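Local coordinates for fibronectin type-III domain-containing protein (Caldanaerobacter subterraneus subsp. tengcongensis, PDB 7JGU) that is of unknown function but belongs to a larger, probably exported bacterial protein whose natural fibronectin type III-like domain, a beta-sandwich module, is extremely heat-stable, at residues A[6-12]-A[82-87]; A[20-26]-A[53-59]; A[34-40]-A[68-74]. Residue numbers count along the deposited sequence, not the author numbering.

Interaction 1: residues A[6-12]-A[82-87]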
loop_
_atom_site.group_PDB
_atom_site.type_symbol
_atom_site.label_atom_id
_atom_site.label_comp_id
_atom_site.label_asym_id
_atom_site.label_seq_id
_atom_site.Cartn_x
_atom_site.Cartn_y
_atom_site.Cartn_z
ATOM N N GLU A 6 5.558 -9.113 8.709
ATOM C CA GLU A 6 4.904 -7.854 8.348
ATOM C C GLU A 6 5.862 -6.999 7.524
ATOM O O GLU A 6 7.041 -6.891 7.874
ATOM C CB GLU A 6 4.549 -7.167 9.662
ATOM C CG GLU A 6 3.715 -5.953 9.561
ATOM C CD GLU A 6 3.452 -5.321 10.927
ATOM O OE1 GLU A 6 2.994 -6.039 11.843
ATOM O OE2 GLU A 6 3.705 -4.113 11.090
ATOM N N PRO A 7 5.414 -6.392 6.412
ATOM C CA PRO A 7 6.293 -5.470 5.688
ATOM C C PRO A 7 6.671 -4.293 6.558
ATOM O O PRO A 7 5.903 -3.860 7.415
ATOM C CB PRO A 7 5.447 -5.027 4.486
ATOM C CG PRO A 7 4.446 -6.105 4.314
ATOM C CD PRO A 7 4.119 -6.557 5.715
ATOM N N VAL A 8 7.855 -3.771 6.277
ATOM C CA VAL A 8 8.356 -2.561 6.907
ATOM C C VAL A 8 8.747 -1.595 5.802
ATOM O O VAL A 8 8.736 -1.935 4.618
ATOM C CB VAL A 8 9.513 -2.830 7.892
ATOM C CG1 VAL A 8 9.017 -3.702 9.047
ATOM C CG2 VAL A 8 10.686 -3.492 7.197
ATOM N N GLY A 9 9.085 -0.377 6.198
ATOM C CA GLY A 9 9.425 0.629 5.214
ATOM C C GLY A 9 8.301 0.938 4.249
ATOM O O GLY A 9 8.567 1.224 3.077
ATOM N N PHE A 10 7.054 0.878 4.704
ATOM C CA PHE A 10 5.900 1.139 3.841
ATOM C C PHE A 10 5.734 2.646 3.751
ATOM O O PHE A 10 5.433 3.303 4.754
ATOM C CB PHE A 10 4.651 0.496 4.426
ATOM C CG PHE A 10 3.400 0.679 3.610
ATOM C CD1 PHE A 10 3.453 0.829 2.246
ATOM C CD2 PHE A 10 2.171 0.667 4.229
ATOM C CE1 PHE A 10 2.267 0.985 1.520
ATOM C CE2 PHE A 10 1.017 0.823 3.519
ATOM C CZ PHE A 10 1.070 0.954 2.170
ATOM N N TRP A 11 5.969 3.191 2.571
ATOM C CA TRP A 11 5.949 4.621 2.326
ATOM C C TRP A 11 5.018 4.930 1.171
ATOM O O TRP A 11 4.933 4.178 0.203
ATOM C CB TRP A 11 7.350 5.101 1.966
ATOM C CG TRP A 11 8.363 4.799 3.037
ATOM C CD1 TRP A 11 8.157 4.795 4.390
ATOM C CD2 TRP A 11 9.733 4.435 2.847
ATOM N NE1 TRP A 11 9.306 4.460 5.045
ATOM C CE2 TRP A 11 10.294 4.219 4.123
ATOM C CE3 TRP A 11 10.536 4.250 1.718
ATOM C CZ2 TRP A 11 11.625 3.855 4.303
ATOM C CZ3 TRP A 11 11.856 3.877 1.896
ATOM C CH2 TRP A 11 12.392 3.686 3.179
ATOM N N VAL A 12 4.355 6.071 1.271
ATOM C CA VAL A 12 3.458 6.562 0.244
ATOM C C VAL A 12 4.091 7.845 -0.260
ATOM O O VAL A 12 4.273 8.789 0.514
ATOM C CB VAL A 12 2.057 6.806 0.811
ATOM C CG1 VAL A 12 1.125 7.369 -0.249
ATOM C CG2 VAL A 12 1.479 5.527 1.391
ATOM N N PHE A 82 -1.419 -6.292 9.264
ATOM C CA PHE A 82 -1.509 -5.100 8.441
ATOM C C PHE A 82 -0.576 -3.998 8.930
ATOM O O PHE A 82 -0.392 -3.806 10.137
ATOM C CB PHE A 82 -2.920 -4.518 8.528
ATOM C CG PHE A 82 -3.954 -5.278 7.768
ATOM C CD1 PHE A 82 -4.139 -5.063 6.417
ATOM C CD2 PHE A 82 -4.768 -6.187 8.411
ATOM C CE1 PHE A 82 -5.105 -5.769 5.714
ATOM C CE2 PHE A 82 -5.731 -6.876 7.720
ATOM C CZ PHE A 82 -5.905 -6.658 6.368
ATOM N N VAL A 83 -0.046 -3.233 7.978
ATOM C CA VAL A 83 0.701 -2.012 8.262
ATOM C C VAL A 83 0.102 -0.904 7.415
ATOM O O VAL A 83 -0.390 -1.150 6.318
ATOM C CB VAL A 83 2.208 -2.151 7.992
ATOM C CG1 VAL A 83 2.743 -3.278 8.805
ATOM C CG2 VAL A 83 2.489 -2.383 6.526
ATOM N N THR A 84 0.120 0.317 7.937
ATOM C CA THR A 84 -0.470 1.446 7.225
ATOM C C THR A 84 0.541 2.554 6.977
ATOM O O THR A 84 1.558 2.664 7.655
ATOM C CB THR A 84 -1.708 2.017 7.939
ATOM O OG1 THR A 84 -1.327 2.511 9.230
ATOM C CG2 THR A 84 -2.806 0.973 8.071
ATOM N N ALA A 85 0.214 3.393 6.000
ATOM C CA ALA A 85 1.021 4.554 5.671
ATOM C C ALA A 85 0.120 5.546 4.955
ATOM O O ALA A 85 -0.890 5.168 4.368
ATOM C CB ALA A 85 2.206 4.190 4.780
ATOM N N SER A 86 0.517 6.817 4.983
ATOM C CA SER A 86 -0.317 7.878 4.452
ATOM C C SER A 86 0.520 8.874 3.670
ATOM O O SER A 86 1.709 9.034 3.916
ATOM C CB SER A 86 -0.990 8.682 5.581
ATOM O OG SER A 86 -1.855 7.886 6.351
ATOM N N SER A 87 -0.144 9.587 2.760
ATOM C CA SER A 87 0.407 10.805 2.178
ATOM C C SER A 87 -0.747 11.602 1.580
ATOM O O SER A 87 -1.912 11.227 1.688
ATOM C CB SER A 87 1.504 10.548 1.146
ATOM O OG SER A 87 2.179 11.767 0.849
HETATM O O HOH W 1 4.413 2.676 7.355
HETATM O O HOH W 2 4.104 7.478 3.818
#

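Interaction 2: residues A[20-26]-A[53-59]. Unlike the reference sequence in segment 20-26: Leu-23 (reference Arg), Thr-25 (reference Arg).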
loop_
_atom_site.group_PDB
_atom_site.type_symbol
_atom_site.label_atom_id
_atom_site.label_comp_id
_atom_site.label_asym_id
_atom_site.label_seq_id
_atom_site.Cartn_x
_atom_site.Cartn_y
_atom_site.Cartn_z
ATOM N N HIS A 20 -2.860 13.171 -9.004
ATOM C CA HIS A 20 -3.864 12.133 -9.170
ATOM C C HIS A 20 -3.313 10.737 -8.921
ATOM O O HIS A 20 -4.017 9.752 -9.154
ATOM C CB HIS A 20 -4.428 12.197 -10.583
ATOM C CG HIS A 20 -5.268 13.405 -10.826
ATOM N ND1 HIS A 20 -4.748 14.599 -11.273
ATOM C CD2 HIS A 20 -6.591 13.619 -10.637
ATOM C CE1 HIS A 20 -5.722 15.487 -11.380
ATOM N NE2 HIS A 20 -6.853 14.915 -11.005
ATOM N N THR A 21 -2.078 10.633 -8.459
ATOM C CA THR A 21 -1.408 9.349 -8.346
ATOM C C THR A 21 -0.520 9.396 -7.125
ATOM O O THR A 21 0.061 10.430 -6.807
ATOM C CB THR A 21 -0.499 9.114 -9.571
ATOM O OG1 THR A 21 -1.200 9.430 -10.782
ATOM C CG2 THR A 21 -0.006 7.687 -9.615
ATOM N N LEU A 22 -0.395 8.248 -6.461
ATOM C CA LEU A 22 0.578 8.061 -5.394
ATOM C C LEU A 22 1.342 6.774 -5.650
ATOM O O LEU A 22 0.782 5.807 -6.178
ATOM C CB LEU A 22 -0.101 7.989 -4.022
ATOM C CG LEU A 22 -0.684 9.322 -3.540
ATOM C CD1 LEU A 22 -1.566 9.102 -2.309
ATOM C CD2 LEU A 22 0.420 10.322 -3.253
ATOM N N LEU A 23 2.614 6.763 -5.259
ATOM C CA LEU A 23 3.476 5.597 -5.404
ATOM C C LEU A 23 3.687 4.979 -4.040
ATOM O O LEU A 23 4.240 5.610 -3.140
ATOM C CB LEU A 23 4.802 5.998 -6.026
ATOM C CG LEU A 23 5.824 4.864 -6.129
ATOM C CD1 LEU A 23 5.299 3.699 -6.939
ATOM C CD2 LEU A 23 7.096 5.377 -6.771
ATOM N N LEU A 24 3.191 3.784 -3.873
ATOM C CA LEU A 24 3.412 3.028 -2.648
ATOM C C LEU A 24 4.633 2.139 -2.819
ATOM O O LEU A 24 4.808 1.514 -3.857
ATOM C CB LEU A 24 2.203 2.129 -2.387
ATOM C CG LEU A 24 0.982 2.798 -1.772
ATOM C CD1 LEU A 24 0.539 4.033 -2.539
ATOM C CD2 LEU A 24 -0.153 1.804 -1.648
ATOM N N THR A 25 5.456 2.062 -1.783
ATOM C CA THR A 25 6.595 1.164 -1.820
ATOM C C THR A 25 6.811 0.576 -0.437
ATOM O O THR A 25 6.389 1.137 0.577
ATOM C CB THR A 25 7.870 1.851 -2.306
ATOM O OG1 THR A 25 8.834 0.846 -2.630
ATOM C CG2 THR A 25 8.440 2.734 -1.232
ATOM N N TRP A 26 7.469 -0.573 -0.407
ATOM C CA TRP A 26 7.697 -1.277 0.845
ATOM C C TRP A 26 8.904 -2.190 0.674
ATOM O O TRP A 26 9.381 -2.437 -0.432
ATOM C CB TRP A 26 6.451 -2.075 1.291
ATOM C CG TRP A 26 5.958 -2.995 0.232
ATOM C CD1 TRP A 26 6.344 -4.283 0.016
ATOM C CD2 TRP A 26 5.001 -2.695 -0.795
ATOM N NE1 TRP A 26 5.707 -4.788 -1.065
ATOM C CE2 TRP A 26 4.858 -3.851 -1.578
ATOM C CE3 TRP A 26 4.259 -1.560 -1.123
ATOM C CZ2 TRP A 26 4.024 -3.914 -2.671
ATOM C CZ3 TRP A 26 3.417 -1.631 -2.198
ATOM C CH2 TRP A 26 3.317 -2.787 -2.973
ATOM N N LYS A 53 5.330 -7.318 -6.709
ATOM C CA LYS A 53 6.392 -6.331 -6.727
ATOM C C LYS A 53 6.496 -5.645 -5.364
ATOM O O LYS A 53 5.737 -5.930 -4.437
ATOM C CB LYS A 53 6.120 -5.302 -7.821
ATOM C CG LYS A 53 5.889 -5.877 -9.187
ATOM C CD LYS A 53 7.051 -6.726 -9.662
ATOM C CE LYS A 53 6.877 -7.124 -11.127
ATOM N NZ LYS A 53 5.828 -8.167 -11.300
ATOM N N LEU A 54 7.446 -4.721 -5.247
ATOM C CA LEU A 54 7.684 -3.944 -4.034
ATOM C C LEU A 54 7.230 -2.505 -4.170
ATOM O O LEU A 54 7.565 -1.675 -3.321
ATOM C CB LEU A 54 9.151 -4.011 -3.644
ATOM C CG LEU A 54 9.716 -5.409 -3.460
ATOM C CD1 LEU A 54 11.190 -5.337 -3.049
ATOM C CD2 LEU A 54 8.920 -6.183 -2.442
ATOM N N GLU A 55 6.456 -2.207 -5.200
ATOM C CA GLU A 55 5.888 -0.881 -5.349
ATOM C C GLU A 55 4.614 -0.987 -6.165
ATOM O O GLU A 55 4.397 -1.974 -6.877
ATOM C CB GLU A 55 6.854 0.077 -6.031
ATOM C CG GLU A 55 7.161 -0.261 -7.474
ATOM C CD GLU A 55 7.936 0.842 -8.200
ATOM O OE1 GLU A 55 8.533 1.713 -7.526
ATOM O OE2 GLU A 55 7.949 0.837 -9.453
ATOM N N TYR A 56 3.782 0.047 -6.066
ATOM C CA TYR A 56 2.524 0.046 -6.808
ATOM C C TYR A 56 2.033 1.474 -6.962
ATOM O O TYR A 56 1.993 2.215 -5.983
ATOM C CB TYR A 56 1.453 -0.794 -6.072
ATOM C CG TYR A 56 0.273 -1.129 -6.949
ATOM C CD1 TYR A 56 0.290 -2.262 -7.764
ATOM C CD2 TYR A 56 -0.848 -0.321 -6.991
ATOM C CE1 TYR A 56 -0.764 -2.581 -8.582
ATOM C CE2 TYR A 56 -1.913 -0.624 -7.839
ATOM C CZ TYR A 56 -1.856 -1.755 -8.633
ATOM O OH TYR A 56 -2.905 -2.060 -9.461
ATOM N N TYR A 57 1.648 1.839 -8.177
ATOM C CA TYR A 57 1.072 3.148 -8.445
ATOM C C TYR A 57 -0.436 3.093 -8.275
ATOM O O TYR A 57 -1.109 2.315 -8.949
ATOM C CB TYR A 57 1.380 3.580 -9.876
ATOM C CG TYR A 57 2.783 4.025 -10.112
ATOM C CD1 TYR A 57 3.160 5.342 -9.902
ATOM C CD2 TYR A 57 3.740 3.135 -10.558
ATOM C CE1 TYR A 57 4.449 5.759 -10.132
ATOM C CE2 TYR A 57 5.027 3.534 -10.795
ATOM C CZ TYR A 57 5.377 4.855 -10.581
ATOM O OH TYR A 57 6.660 5.272 -10.815
ATOM N N VAL A 58 -0.958 3.872 -7.338
ATOM C CA VAL A 58 -2.396 4.007 -7.157
ATOM C C VAL A 58 -2.830 5.234 -7.930
ATOM O O VAL A 58 -2.370 6.347 -7.660
ATOM C CB VAL A 58 -2.783 4.095 -5.673
ATOM C CG1 VAL A 58 -4.280 4.259 -5.516
ATOM C CG2 VAL A 58 -2.274 2.864 -4.929
ATOM N N THR A 59 -3.703 5.023 -8.892
ATOM C CA THR A 59 -4.056 6.048 -9.855
ATOM C C THR A 59 -5.492 6.503 -9.642
ATOM O O THR A 59 -6.232 5.956 -8.819
ATOM C CB THR A 59 -3.924 5.503 -11.282
ATOM O OG1 THR A 59 -4.794 4.371 -11.418
ATOM C CG2 THR A 59 -2.501 5.092 -11.579
#

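Interaction 3: residues A[34-40]-A[68-74]. Unlike the reference sequence in segment 68-74: Ile-72 (reference Arg).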
loop_
_atom_site.group_PDB
_atom_site.type_symbol
_atom_site.label_atom_id
_atom_site.label_comp_id
_atom_site.label_asym_id
_atom_site.label_seq_id
_atom_site.Cartn_x
_atom_site.Cartn_y
_atom_site.Cartn_z
ATOM N N TYR A 34 3.111 -12.629 -2.235
ATOM C CA TYR A 34 2.551 -11.426 -2.837
ATOM C C TYR A 34 2.140 -10.498 -1.714
ATOM O O TYR A 34 2.234 -10.835 -0.534
ATOM C CB TYR A 34 1.409 -11.735 -3.802
ATOM C CG TYR A 34 0.132 -12.260 -3.215
ATOM C CD1 TYR A 34 -0.062 -13.618 -3.030
ATOM C CD2 TYR A 34 -0.914 -11.411 -2.917
ATOM C CE1 TYR A 34 -1.255 -14.103 -2.541
ATOM C CE2 TYR A 34 -2.107 -11.891 -2.429
ATOM C CZ TYR A 34 -2.270 -13.229 -2.240
ATOM O OH TYR A 34 -3.483 -13.688 -1.762
ATOM N N TYR A 35 1.691 -9.310 -2.111
ATOM C CA TYR A 35 1.259 -8.258 -1.215
ATOM C C TYR A 35 -0.110 -7.781 -1.669
ATOM O O TYR A 35 -0.413 -7.802 -2.863
ATOM C CB TYR A 35 2.242 -7.085 -1.245
ATOM C CG TYR A 35 3.660 -7.478 -0.957
ATOM C CD1 TYR A 35 4.504 -7.895 -1.973
ATOM C CD2 TYR A 35 4.150 -7.471 0.330
ATOM C CE1 TYR A 35 5.821 -8.283 -1.708
ATOM C CE2 TYR A 35 5.460 -7.851 0.601
ATOM C CZ TYR A 35 6.285 -8.258 -0.416
ATOM O OH TYR A 35 7.589 -8.642 -0.149
ATOM N N GLU A 36 -0.917 -7.348 -0.709
ATOM C CA GLU A 36 -2.243 -6.829 -1.003
ATOM C C GLU A 36 -2.403 -5.469 -0.350
ATOM O O GLU A 36 -2.026 -5.284 0.806
ATOM C CB GLU A 36 -3.336 -7.782 -0.520
ATOM C CG GLU A 36 -4.694 -7.545 -1.148
ATOM C CD GLU A 36 -5.626 -8.730 -1.049
ATOM O OE1 GLU A 36 -5.194 -9.828 -0.632
ATOM O OE2 GLU A 36 -6.810 -8.560 -1.394
ATOM N N ILE A 37 -2.935 -4.527 -1.110
ATOM C CA ILE A 37 -3.090 -3.147 -0.701
ATOM C C ILE A 37 -4.560 -2.811 -0.605
ATOM O O ILE A 37 -5.343 -3.133 -1.501
ATOM C CB ILE A 37 -2.442 -2.232 -1.760
ATOM C CG1 ILE A 37 -0.990 -2.623 -2.009
ATOM C CG2 ILE A 37 -2.625 -0.773 -1.381
ATOM C CD1 ILE A 37 -0.463 -2.060 -3.322
ATOM N N TYR A 38 -4.896 -2.069 0.441
ATOM C CA TYR A 38 -6.240 -1.582 0.703
ATOM C C TYR A 38 -6.202 -0.079 0.921
ATOM O O TYR A 38 -5.235 0.461 1.450
ATOM C CB TYR A 38 -6.813 -2.229 1.963
ATOM C CG TYR A 38 -6.890 -3.733 1.869
ATOM C CD1 TYR A 38 -5.775 -4.511 2.122
ATOM C CD2 TYR A 38 -8.072 -4.363 1.523
ATOM C CE1 TYR A 38 -5.835 -5.882 2.027
ATOM C CE2 TYR A 38 -8.148 -5.750 1.434
ATOM C CZ TYR A 38 -7.021 -6.498 1.687
ATOM O OH TYR A 38 -7.066 -7.867 1.622
ATOM N N LEU A 39 -7.285 0.580 0.539
ATOM C CA LEU A 39 -7.537 1.962 0.889
ATOM C C LEU A 39 -8.286 2.003 2.210
ATOM O O LEU A 39 -9.274 1.292 2.397
ATOM C CB LEU A 39 -8.401 2.595 -0.199
ATOM C CG LEU A 39 -8.820 4.029 0.077
ATOM C CD1 LEU A 39 -7.614 4.928 0.022
ATOM C CD2 LEU A 39 -9.869 4.484 -0.919
ATOM N N VAL A 40 -7.829 2.836 3.123
ATOM C CA VAL A 40 -8.524 3.063 4.381
ATOM C C VAL A 40 -9.519 4.189 4.116
ATOM O O VAL A 40 -9.129 5.336 3.901
ATOM C CB VAL A 40 -7.539 3.408 5.502
ATOM C CG1 VAL A 40 -8.259 3.515 6.819
ATOM C CG2 VAL A 40 -6.442 2.359 5.573
ATOM N N THR A 68 -4.765 7.168 3.111
ATOM C CA THR A 68 -4.139 6.184 3.973
ATOM C C THR A 68 -4.367 4.820 3.363
ATOM O O THR A 68 -5.488 4.502 2.943
ATOM C CB THR A 68 -4.704 6.254 5.389
ATOM O OG1 THR A 68 -4.497 7.571 5.920
ATOM C CG2 THR A 68 -4.019 5.244 6.290
ATOM N N PHE A 69 -3.311 4.014 3.350
ATOM C CA PHE A 69 -3.343 2.678 2.781
ATOM C C PHE A 69 -2.909 1.657 3.812
ATOM O O PHE A 69 -2.133 1.958 4.701
ATOM C CB PHE A 69 -2.431 2.582 1.556
ATOM C CG PHE A 69 -2.801 3.536 0.460
ATOM C CD1 PHE A 69 -3.769 3.193 -0.460
ATOM C CD2 PHE A 69 -2.226 4.796 0.380
ATOM C CE1 PHE A 69 -4.141 4.079 -1.458
ATOM C CE2 PHE A 69 -2.599 5.678 -0.618
ATOM C CZ PHE A 69 -3.542 5.313 -1.534
ATOM N N ALA A 70 -3.410 0.443 3.653
ATOM C CA ALA A 70 -3.037 -0.704 4.469
ATOM C C ALA A 70 -2.429 -1.760 3.564
ATOM O O ALA A 70 -2.871 -1.957 2.438
ATOM C CB ALA A 70 -4.223 -1.272 5.228
ATOM N N LEU A 71 -1.402 -2.427 4.059
ATOM C CA LEU A 71 -0.623 -3.393 3.303
ATOM C C LEU A 71 -0.465 -4.654 4.126
ATOM O O LEU A 71 -0.251 -4.583 5.335
ATOM C CB LEU A 71 0.756 -2.803 3.050
ATOM C CG LEU A 71 1.788 -3.656 2.350
ATOM C CD1 LEU A 71 1.472 -3.841 0.879
ATOM C CD2 LEU A 71 3.161 -3.005 2.510
ATOM N N ILE A 72 -0.602 -5.798 3.457
ATOM C CA ILE A 72 -0.262 -7.096 4.028
ATOM C C ILE A 72 0.644 -7.847 3.068
ATOM O O ILE A 72 0.616 -7.634 1.850
ATOM C CB ILE A 72 -1.481 -7.972 4.346
ATOM C CG1 ILE A 72 -2.530 -7.893 3.232
ATOM C CG2 ILE A 72 -2.077 -7.539 5.640
ATOM C CD1 ILE A 72 -3.536 -9.045 3.243
ATOM N N ALA A 73 1.418 -8.774 3.630
ATOM C CA ALA A 73 2.145 -9.766 2.855
ATOM C C ALA A 73 1.408 -11.090 3.019
ATOM O O ALA A 73 0.867 -11.373 4.083
ATOM C CB ALA A 73 3.564 -9.914 3.375
ATOM N N VAL A 74 1.427 -11.914 1.973
ATOM C CA VAL A 74 0.624 -13.133 1.944
ATOM C C VAL A 74 1.450 -14.284 1.390
ATOM O O VAL A 74 2.247 -14.112 0.461
ATOM C CB VAL A 74 -0.622 -12.921 1.065
ATOM C CG1 VAL A 74 -1.558 -14.104 1.186
ATOM C CG2 VAL A 74 -1.343 -11.634 1.430
HETATM O O HOH W 3 -7.627 7.217 2.796
#

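Interaction 1: residues A[6-12]-A[82-87]
A beta-sandwich has edges where strands of its two sheets run side by side, and the fibronectin type III fold offers an example: here its first strand (A) and the polypeptide leading into it run beside the last strand (G), which belongs to the other sheet. The two segments point the same way, 14° apart end to end, yet no direct hydrogen bond joins them. Phe-82 directs its CA-to-CB bond away from 6-12, and its ring meets Tyr-45 edge-to-face. Val-83 turns inward and buries more surface here than any other residue. Its CG2 lies 3.8 Å from CD2 of Phe-10 and 4.5 Å from CB of Pro-7, while CG1 comes within 2.6 Å of Glu-6 OE2, a tight approach that applies to the given one of two valine conformers. At Thr-84 the CA-to-CB bond again points away, and the backbone contributes instead: a water donates to Thr-84 O and to Phe-10 O, 2.9 Å from each. Ala-85 returns to the interior. Its CB sits over the face of the Phe-10 ring, 3.9 Å from the centroid in a CH-pi contact, and 3.7 Å from CG2 of Val-12. Phe-10 also reaches Leu-24, so one ring packs against both sheets. Ser-86 sends OG to Thr-68 OG1 on the neighbouring strand, while its carbonyl O accepts from a second water that in turn accepts from Val-12 N, both at 2.9 Å. Water stands where a continuous sheet would have direct rungs. At Ser-87 the chains come closest in register, and CB of this serine rests 3.5 Å from CG1 of Val-12.

Interaction 2: residues A[20-26]-A[53-59]
Strands B and E of the fibronectin type III sandwich lie antiparallel in its three-stranded sheet, and they illustrate how side chains reinforce a regular backbone ladder. Trp-26, just past the end of strand 21-25, buries the largest area in this contact. Its indole lies against the backbone entering strand 55-58: CA of Leu-54 stands over the five-membered ring, 4.0 Å from its centroid, and CH2 approaches CB of Tyr-56 at 4.1 Å. On the interior the same indole meets Tyr-35 and Leu-71 of the opposing sheet, so it packs between the two sheets. Leu-54 completes the arrangement with CD2, 4.0 Å from Trp-26 CD1, and with its carbonyl, whose O receives both Trp-26 N at 3.1 Å and Thr-25 OG1 at 2.9 Å. The ladder continues in two hydrogen-bonded pairs, with Leu-24 N to Tyr-56 O 2.9 Å and Tyr-56 N to Leu-24 O 2.8 Å, then Leu-22 N to Val-58 O 3.0 Å and Val-58 N to Leu-22 O 2.8 Å. Leu-22 and Leu-24 project into the core, where both touch Phe-69 across the sandwich. On the outer face, beside Glu-55 and Tyr-57, come two substitutions for natural arginines, Thr-25 and Leu-23. In the non-hydrogen-bonded pair with Tyr-57, CD1 of Leu-23 lies over the face of the phenol ring in a CH-pi contact, 3.7 Å from the centroid and 5° off the normal.

Interaction 3: residues A[34-40]-A[68-74]
This is a continuous antiparallel pairing of two neighbouring strands, set in the middle of the four-stranded sheet and flanked by strands 44-51 and 78-88. Direct backbone bonds span it from Tyr-34 and Val-74 to Tyr-38 and Ala-70. Tyr-38 N to Ala-70 O is 2.8 Å, Ala-70 N to Tyr-38 O 2.9 Å, and the Glu-36 and Ile-72 pair repeats the pattern with Glu-36 N to Ile-72 O at 3.0 Å and Ile-72 N to Glu-36 O at 3.1 Å. Toward Val-40 the ladder loosens: Val-40 N still donates to Thr-68 O at 2.9 Å, but a water links Val-40 O, at 2.6 Å, to Thr-68 N, at 2.9 Å. These strands are C and F of the fibronectin type III fold, and the alternation of their side chains shows how a central sheet pair serves two surfaces. One face, with Tyr-35, Ile-37, Phe-69, Leu-71 and Ala-73, looks into the sandwich. There CD1 of Leu-71 lies 4.0 Å from both CB of Tyr-35 and CG1 of Ile-37, while Ile-37 and Phe-69 reach across to Leu-24 of the other sheet. The opposite face carries Tyr-34, Glu-36, Tyr-38, Ala-70, Ile-72 and Val-74. Ile-72, substituted for a natural arginine, puts CG1 3.8 Å from CB of Glu-36 and 4.1 Å from CE1 of Tyr-38, so an aliphatic chain sits between residues with polar ends; Phe-82 packs on it from strand 78-88. At the far end of the ladder, CB of Val-74 sits over the face of the Tyr-34 ring in a CH-pi contact, 3.8 Å from the centroid.

Overall arrangement
The three contacts show a sandwich held together in two ways. Interactions 2 and 3 are partly buried ladders within separate sheets, held by direct antiparallel backbone hydrogen bonds; interaction 3, with half its residues buried and none exposed, lies closest to the chain's centre. Interaction 1 is a surface contact between sheets, made by side chains and water bridges. It shares a sheet with each of the others: Trp-11 bonds to Thr-25 of interaction 2, and Val-83 to Leu-71 of interaction 3. Interactions 2 and 3 meet face to face through apolar packing, as where Leu-24 meets Ile-37, and their segments alternate along the sequence, both inside the loop that interaction 1 closes.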